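Lectin (Colocasia esculenta, PDB 5T1X) probably binds mannose-containing glycans, as a GNA-related storage-organ lectin of taro. Local coordinates at residues W45-F57 with I67-S79. Residues are numbered along the deposited sequence; the frame is centred on the assembly and turned at random. Where two conformers were deposited one is given.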
ATOM      1  N   TRP B  45       2.874  10.972  15.564  1.00  9.88           N
ATOM      2  CA  TRP B  45       4.092  10.210  15.802  1.00 10.39           C
ATOM      3  C   TRP B  45       5.266  10.956  15.207  1.00 11.41           C
ATOM      4  O   TRP B  45       5.087  11.710  14.246  1.00  9.89           O
ATOM      5  CB  TRP B  45       3.959   8.813  15.156  1.00 10.33           C
ATOM      6  CG  TRP B  45       5.187   7.944  15.228  1.00 12.07           C
ATOM      7  CD1 TRP B  45       5.455   6.978  16.153  1.00 15.26           C
ATOM      8  CD2 TRP B  45       6.275   7.917  14.289  1.00 11.46           C
ATOM      9  NE1 TRP B  45       6.660   6.375  15.874  1.00 14.76           N
ATOM     10  CE2 TRP B  45       7.180   6.926  14.728  1.00 15.83           C
ATOM     11  CE3 TRP B  45       6.564   8.629  13.108  1.00 12.37           C
ATOM     12  CZ2 TRP B  45       8.374   6.647  14.048  1.00 14.70           C
ATOM     13  CZ3 TRP B  45       7.747   8.357  12.438  1.00 13.36           C
ATOM     14  CH2 TRP B  45       8.631   7.367  12.899  1.00 14.11           C
ATOM     15  N   GLN B  46       6.473  10.729  15.744  1.00  9.46           N
ATOM     16  CA  GLN B  46       7.680  11.315  15.151  1.00  9.65           C
ATOM     17  C   GLN B  46       8.882  10.398  15.346  1.00 14.06           C
ATOM     18  O   GLN B  46       8.915   9.607  16.289  1.00 13.93           O
ATOM     19  CB  GLN B  46       7.977  12.723  15.694  1.00 11.72           C
ATOM     20  CG  GLN B  46       8.300  12.784  17.186  1.00 20.15           C
ATOM     21  CD  GLN B  46       9.271  13.890  17.524  1.00 35.70           C
ATOM     22  OE1 GLN B  46       9.295  14.955  16.920  1.00 23.49           O
ATOM     23  NE2 GLN B  46      10.045  13.694  18.564  1.00 38.33           N
ATOM     24  N   SER B  47       9.860  10.490  14.438  1.00 10.53           N
ATOM     25  CA  SER B  47      11.088   9.701  14.558  1.00  9.55           C
ATOM     26  C   SER B  47      11.966  10.261  15.690  1.00 13.40           C
ATOM     27  O   SER B  47      12.849   9.556  16.172  1.00 13.47           O
ATOM     28  CB  SER B  47      11.847   9.702  13.236  1.00  9.88           C
ATOM     29  OG  SER B  47      12.132  11.033  12.849  1.00 11.11           O
ATOM     30  N   ASN B  48      11.712  11.526  16.119  1.00 11.20           N
ATOM     31  CA  ASN B  48      12.449  12.236  17.192  1.00 12.60           C
ATOM     32  C   ASN B  48      13.912  12.446  16.778  1.00 15.56           C
ATOM     33  O   ASN B  48      14.842  12.148  17.535  1.00 15.53           O
ATOM     34  CB  ASN B  48      12.341  11.481  18.548  1.00 17.00           C
ATOM     35  CG  ASN B  48      12.942  12.211  19.718  1.00 27.98           C
ATOM     36  OD1 ASN B  48      12.960  13.443  19.768  1.00 19.65           O
ATOM     37  ND2 ASN B  48      13.527  11.462  20.644  1.00 24.06           N
ATOM     38  N   THR B  49      14.113  12.941  15.548  1.00 11.56           N
ATOM     39  CA  THR B  49      15.455  13.122  15.014  1.00 10.25           C
ATOM     40  C   THR B  49      15.686  14.570  14.534  1.00 11.75           C
ATOM     41  O   THR B  49      16.567  14.815  13.707  1.00 12.01           O
ATOM     42  CB  THR B  49      15.724  12.064  13.933  1.00 11.76           C
ATOM     43  OG1 THR B  49      14.696  12.116  12.949  1.00 11.05           O
ATOM     44  CG2 THR B  49      15.801  10.645  14.510  1.00 10.57           C
ATOM     45  N   HIS B  50      14.952  15.534  15.116  1.00  8.82           N
ATOM     46  CA  HIS B  50      15.138  16.957  14.831  1.00  9.54           C
ATOM     47  C   HIS B  50      16.613  17.353  15.028  1.00 12.87           C
ATOM     48  O   HIS B  50      17.194  17.075  16.087  1.00 14.26           O
ATOM     49  CB  HIS B  50      14.238  17.812  15.749  1.00 10.67           C
ATOM     50  CG  HIS B  50      14.578  19.275  15.759  1.00 14.18           C
ATOM     51  ND1 HIS B  50      14.032  20.150  14.838  1.00 16.25           N
ATOM     52  CD2 HIS B  50      15.362  19.978  16.611  1.00 16.53           C
ATOM     53  CE1 HIS B  50      14.526  21.344  15.130  1.00 16.36           C
ATOM     54  NE2 HIS B  50      15.332  21.291  16.189  1.00 16.70           N
ATOM     55  N   GLY B  51      17.196  17.963  13.999  1.00 10.51           N
ATOM     56  CA  GLY B  51      18.570  18.464  13.996  1.00 10.69           C
ATOM     57  C   GLY B  51      19.685  17.434  14.013  1.00 14.80           C
ATOM     58  O   GLY B  51      20.857  17.809  14.154  1.00 14.50           O
ATOM     59  N   ASN B  52      19.346  16.138  13.831  1.00 10.97           N
ATOM     60  CA  ASN B  52      20.314  15.038  13.909  1.00 11.15           C
ATOM     61  C   ASN B  52      21.216  14.926  12.684  1.00 15.34           C
ATOM     62  O   ASN B  52      22.249  14.248  12.750  1.00 15.28           O
ATOM     63  CB  ASN B  52      19.612  13.712  14.175  1.00 12.34           C
ATOM     64  CG  ASN B  52      19.191  13.549  15.626  1.00 20.16           C
ATOM     65  OD1 ASN B  52      19.184  14.503  16.414  1.00 18.66           O
ATOM     66  ND2 ASN B  52      18.873  12.334  16.027  1.00 12.67           N
ATOM     67  N   GLY B  53      20.851  15.610  11.609  1.00 12.65           N
ATOM     68  CA  GLY B  53      21.647  15.622  10.386  1.00 12.50           C
ATOM     69  C   GLY B  53      21.189  16.701   9.431  1.00 16.77           C
ATOM     70  O   GLY B  53      20.159  17.330   9.665  1.00 18.43           O
ATOM     71  N   GLU B  54      21.927  16.913   8.342  1.00 11.67           N
ATOM     72  CA  GLU B  54      21.542  17.927   7.367  1.00 12.07           C
ATOM     73  C   GLU B  54      21.070  17.287   6.085  1.00 13.89           C
ATOM     74  O   GLU B  54      21.607  16.244   5.702  1.00 13.26           O
ATOM     75  CB  GLU B  54      22.714  18.877   7.060  1.00 14.20           C
ATOM     76  CG  GLU B  54      23.045  19.819   8.206  1.00 26.82           C
ATOM     77  CD  GLU B  54      24.277  20.668   7.965  1.00 58.75           C
ATOM     78  OE1 GLU B  54      25.396  20.104   7.937  1.00 60.81           O
ATOM     79  OE2 GLU B  54      24.125  21.900   7.796  1.00 57.91           O
ATOM     80  N   HIS B  55      20.082  17.918   5.421  1.00 11.54           N
ATOM     81  CA  HIS B  55      19.548  17.535   4.110  1.00 11.08           C
ATOM     82  C   HIS B  55      19.226  16.036   4.055  1.00 13.64           C
ATOM     83  O   HIS B  55      19.720  15.312   3.176  1.00 13.75           O
ATOM     84  CB  HIS B  55      20.564  17.917   3.024  1.00 12.48           C
ATOM     85  CG  HIS B  55      20.942  19.369   3.045  1.00 17.18           C
ATOM     86  ND1 HIS B  55      22.201  19.779   3.449  1.00 19.82           N
ATOM     87  CD2 HIS B  55      20.206  20.455   2.730  1.00 19.73           C
ATOM     88  CE1 HIS B  55      22.195  21.099   3.352  1.00 19.80           C
ATOM     89  NE2 HIS B  55      21.017  21.550   2.921  1.00 20.34           N
ATOM     90  N   CYS B  56      18.413  15.587   5.017  1.00  9.86           N
ATOM     91  CA  CYS B  56      18.027  14.189   5.183  0.70  8.59           C
ATOM     92  C   CYS B  56      16.968  13.786   4.179  1.00 14.25           C
ATOM     93  O   CYS B  56      16.184  14.632   3.739  1.00 16.17           O
ATOM     94  CB  CYS B  56      17.546  13.942   6.610  0.70  8.06           C
ATOM     95  SG  CYS B  56      18.745  14.423   7.881  0.70 11.73           S
ATOM     96  N   PHE B  57      16.904  12.492   3.881  1.00  8.54           N
ATOM     97  CA  PHE B  57      15.880  11.957   3.007  1.00  7.80           C
ATOM     98  C   PHE B  57      15.410  10.634   3.560  1.00 11.37           C
ATOM     99  O   PHE B  57      16.155   9.962   4.276  1.00 10.87           O
ATOM    100  CB  PHE B  57      16.405  11.810   1.572  1.00  9.26           C
ATOM    101  CG  PHE B  57      17.540  10.827   1.384  1.00 10.91           C
ATOM    102  CD1 PHE B  57      17.285   9.499   1.049  1.00 13.92           C
ATOM    103  CD2 PHE B  57      18.862  11.233   1.516  1.00 13.94           C
ATOM    104  CE1 PHE B  57      18.330   8.596   0.871  1.00 15.43           C
ATOM    105  CE2 PHE B  57      19.910  10.327   1.326  1.00 16.69           C
ATOM    106  CZ  PHE B  57      19.636   9.018   1.001  1.00 15.33           C
ATOM    107  N   ILE B  67      14.353   3.896   5.919  1.00  8.12           N
ATOM    108  CA  ILE B  67      15.498   4.574   6.541  1.00  7.26           C
ATOM    109  C   ILE B  67      15.494   6.071   6.268  1.00 10.07           C
ATOM    110  O   ILE B  67      15.121   6.504   5.177  1.00  9.32           O
ATOM    111  CB  ILE B  67      16.816   3.932   5.993  1.00 12.05           C
ATOM    112  CG1 ILE B  67      16.875   2.409   6.272  1.00 14.20           C
ATOM    113  CG2 ILE B  67      18.072   4.617   6.578  1.00 14.10           C
ATOM    114  CD1 ILE B  67      17.747   1.632   5.295  1.00 19.51           C
ATOM    115  N   ILE B  68      15.949   6.849   7.265  1.00  6.56           N
ATOM    116  CA  ILE B  68      16.262   8.273   7.126  1.00  5.43           C
ATOM    117  C   ILE B  68      17.773   8.331   7.061  1.00 10.13           C
ATOM    118  O   ILE B  68      18.446   7.865   7.992  1.00  9.23           O
ATOM    119  CB  ILE B  68      15.721   9.189   8.269  1.00  7.67           C
ATOM    120  CG1 ILE B  68      14.204   9.100   8.417  1.00  7.92           C
ATOM    121  CG2 ILE B  68      16.209  10.653   8.082  1.00  8.08           C
ATOM    122  CD1 ILE B  68      13.706   9.884   9.679  1.00 11.01           C
ATOM    123  N   LYS B  69      18.311   8.897   5.975  1.00  7.23           N
ATOM    124  CA  LYS B  69      19.753   9.086   5.800  1.00  7.59           C
ATOM    125  C   LYS B  69      20.053  10.552   5.756  1.00 11.81           C
ATOM    126  O   LYS B  69      19.225  11.288   5.243  1.00 10.30           O
ATOM    127  CB  LYS B  69      20.204   8.447   4.476  1.00 11.57           C
ATOM    128  CG  LYS B  69      20.255   6.926   4.468  1.00 12.86           C
ATOM    129  CD  LYS B  69      21.387   6.413   5.342  1.00 15.20           C
ATOM    130  CE  LYS B  69      21.832   5.029   4.972  1.00 12.65           C
ATOM    131  NZ  LYS B  69      23.020   4.621   5.763  1.00 13.58           N
ATOM    132  N   ASP B  70      21.235  10.996   6.229  1.00  8.44           N
ATOM    133  CA  ASP B  70      21.580  12.411   6.089  1.00  7.87           C
ATOM    134  C   ASP B  70      22.290  12.593   4.738  1.00 10.77           C
ATOM    135  O   ASP B  70      22.427  11.620   3.985  1.00 10.08           O
ATOM    136  CB  ASP B  70      22.417  12.935   7.275  1.00  9.71           C
ATOM    137  CG  ASP B  70      23.868  12.495   7.378  1.00 14.73           C
ATOM    138  OD1 ASP B  70      24.355  11.788   6.458  1.00 15.80           O
ATOM    139  OD2 ASP B  70      24.532  12.888   8.353  1.00 15.60           O
ATOM    140  N   ASP B  71      22.752  13.819   4.434  1.00  7.31           N
ATOM    141  CA  ASP B  71      23.369  14.132   3.141  1.00  7.61           C
ATOM    142  C   ASP B  71      24.587  13.267   2.815  1.00 13.40           C
ATOM    143  O   ASP B  71      24.917  13.112   1.632  1.00 13.94           O
ATOM    144  CB  ASP B  71      23.791  15.607   3.105  1.00 10.50           C
ATOM    145  CG  ASP B  71      24.074  16.128   1.708  1.00 13.37           C
ATOM    146  OD1 ASP B  71      23.208  15.937   0.808  1.00 13.81           O
ATOM    147  OD2 ASP B  71      25.128  16.757   1.522  1.00 12.25           O
ATOM    148  N   ASP B  72      25.266  12.745   3.858  1.00 11.00           N
ATOM    149  CA  ASP B  72      26.460  11.904   3.750  1.00 12.28           C
ATOM    150  C   ASP B  72      26.143  10.407   3.882  1.00 17.16           C
ATOM    151  O   ASP B  72      27.062   9.600   4.052  1.00 17.24           O
ATOM    152  CB  ASP B  72      27.474  12.327   4.816  1.00 14.33           C
ATOM    153  CG  ASP B  72      27.887  13.775   4.690  1.00 21.08           C
ATOM    154  OD1 ASP B  72      28.194  14.208   3.554  1.00 20.46           O
ATOM    155  OD2 ASP B  72      27.877  14.485   5.720  1.00 23.39           O
ATOM    156  N   PHE B  73      24.848  10.036   3.772  1.00 13.39           N
ATOM    157  CA  PHE B  73      24.341   8.662   3.876  1.00 12.69           C
ATOM    158  C   PHE B  73      24.610   8.029   5.260  1.00 16.17           C
ATOM    159  O   PHE B  73      24.724   6.803   5.374  1.00 15.63           O
ATOM    160  CB  PHE B  73      24.875   7.769   2.741  1.00 13.55           C
ATOM    161  CG  PHE B  73      24.451   8.246   1.376  1.00 14.13           C
ATOM    162  CD1 PHE B  73      23.163   8.009   0.907  1.00 16.20           C
ATOM    163  CD2 PHE B  73      25.334   8.935   0.560  1.00 15.63           C
ATOM    164  CE1 PHE B  73      22.771   8.458  -0.360  1.00 16.49           C
ATOM    165  CE2 PHE B  73      24.952   9.352  -0.722  1.00 17.61           C
ATOM    166  CZ  PHE B  73      23.673   9.111  -1.173  1.00 15.64           C
ATOM    167  N   LYS B  74      24.632   8.858   6.319  1.00 11.60           N
ATOM    168  CA  LYS B  74      24.731   8.359   7.684  1.00 11.78           C
ATOM    169  C   LYS B  74      23.303   8.033   8.130  1.00 14.64           C
ATOM    170  O   LYS B  74      22.403   8.851   7.922  1.00 13.05           O
ATOM    171  CB  LYS B  74      25.409   9.384   8.613  1.00 15.35           C
ATOM    172  CG  LYS B  74      25.487   8.931  10.074  1.00 28.97           C
ATOM    173  CD  LYS B  74      25.928  10.054  10.999  1.00 39.98           C
ATOM    174  CE  LYS B  74      25.395   9.882  12.403  1.00 55.70           C
ATOM    175  NZ  LYS B  74      26.049   8.757  13.127  1.00 66.20           N
ATOM    176  N   THR B  75      23.077   6.839   8.701  1.00 11.67           N
ATOM    177  CA  THR B  75      21.734   6.468   9.161  1.00 10.79           C
ATOM    178  C   THR B  75      21.321   7.334  10.358  1.00 14.63           C
ATOM    179  O   THR B  75      22.034   7.407  11.362  1.00 16.38           O
ATOM    180  CB  THR B  75      21.645   4.963   9.497  1.00 16.93           C
ATOM    181  OG1 THR B  75      21.978   4.220   8.326  1.00 16.29           O
ATOM    182  CG2 THR B  75      20.246   4.547   9.978  1.00 14.45           C
ATOM    183  N   ILE B  76      20.168   8.001  10.227  1.00  9.56           N
ATOM    184  CA  ILE B  76      19.591   8.839  11.271  1.00  8.27           C
ATOM    185  C   ILE B  76      18.494   8.059  12.020  1.00 12.12           C
ATOM    186  O   ILE B  76      18.319   8.223  13.232  1.00 10.85           O
ATOM    187  CB  ILE B  76      19.048  10.149  10.628  1.00 11.44           C
ATOM    188  CG1 ILE B  76      20.180  10.965   9.952  1.00 11.39           C
ATOM    189  CG2 ILE B  76      18.226  10.980  11.608  1.00 14.40           C
ATOM    190  CD1 ILE B  76      21.471  11.247  10.824  1.00 17.21           C
ATOM    191  N   TRP B  77      17.739   7.232  11.286  1.00  9.78           N
ATOM    192  CA  TRP B  77      16.635   6.446  11.828  1.00  9.22           C
ATOM    193  C   TRP B  77      16.349   5.286  10.901  1.00 10.86           C
ATOM    194  O   TRP B  77      16.533   5.399   9.689  1.00 10.04           O
ATOM    195  CB  TRP B  77      15.366   7.331  11.979  1.00  8.21           C
ATOM    196  CG  TRP B  77      14.150   6.624  12.519  1.00  8.76           C
ATOM    197  CD1 TRP B  77      13.763   6.529  13.823  1.00 11.59           C
ATOM    198  CD2 TRP B  77      13.121   5.988  11.746  1.00  8.10           C
ATOM    199  NE1 TRP B  77      12.582   5.821  13.917  1.00 11.41           N
ATOM    200  CE2 TRP B  77      12.166   5.480  12.654  1.00 11.38           C
ATOM    201  CE3 TRP B  77      12.936   5.758  10.370  1.00  9.27           C
ATOM    202  CZ2 TRP B  77      11.029   4.772  12.233  1.00 10.38           C
ATOM    203  CZ3 TRP B  77      11.810   5.060   9.954  1.00  9.98           C
ATOM    204  CH2 TRP B  77      10.871   4.582  10.876  1.00 10.46           C
ATOM    205  N   SER B  78      15.893   4.173  11.469  1.00  8.69           N
ATOM    206  CA  SER B  78      15.450   3.025  10.698  1.00  7.52           C
ATOM    207  C   SER B  78      14.238   2.400  11.348  1.00 11.85           C
ATOM    208  O   SER B  78      14.138   2.377  12.588  1.00 11.52           O
ATOM    209  CB  SER B  78      16.551   1.977  10.574  1.00 10.51           C
ATOM    210  OG  SER B  78      16.009   0.838   9.922  1.00 12.95           O
ATOM    211  N   SER B  79      13.349   1.830  10.518  1.00  8.45           N
ATOM    212  CA  SER B  79      12.185   1.072  11.000  1.00  7.87           C
ATOM    213  C   SER B  79      12.645  -0.238  11.634  1.00 12.51           C
ATOM    214  O   SER B  79      11.902  -0.857  12.395  1.00 13.48           O
ATOM    215  CB  SER B  79      11.225   0.775   9.851  1.00  9.39           C
ATOM    216  OG  SER B  79      11.878   0.039   8.823  1.00  7.83           O
TER
HETATM  217  O   HOH W   1      24.434  13.415  11.146  1.00 23.98           O
HETATM  218  O   HOH W   2      24.527  15.687   8.380  1.00 21.17           O
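W77 presents one face of its indole to S47 and W45. The CB of S47 sits over the five-membered ring, 3.9 Å from its centroid. W45 comes from the opposite direction and turns its edge to the six-membered ring of W77, with CH2 3.6 Å from W77 CZ2 and the planes at 72°. Both indoles have CG trans to the backbone N, and this carries them inward from strands of two different sheets. Next to them, T49 CB packs on I76 CG2 at 3.6 Å. The I76 CD1 branch reaches the carbonyl O of N52.

At the other end, F57 and K69 form an antiparallel hydrogen-bonded pair. F57 N to K69 O and K69 N to F57 O are both 2.9 Å. The F57 ring lies alongside the K69 chain, with K69 CB under one face, and F73 CE1 meets its edge 3.5 Å from F57 CZ. The contact belongs to the beta-prism II fold of GNA-related lectins. Here the chain leaves the sheet ending in strand 45-46 and enters the sheet that holds strands 57-60, 66-69 and 75-78. In that second sheet, I76 and W77 form a classic beta bulge opposite I68.

D70 shapes the turn beyond strand 66-69. Its OD1 accepts from D72 N, an Asx turn, and from K74 N, the two reaching opposite faces of the carboxylate. Its OD2 takes two waters, one shared with N52 O and one with E54 N. The adjacent D71 N bonds to E54 O at 3.0 Å. K69 NZ is held by F73 O and T75 OG1. Further out, C56 is tied to C34 by a disulfide, and T49 OG1 bonds to C34 O. From the other chain, I103 packs on W45 and F101 on W77.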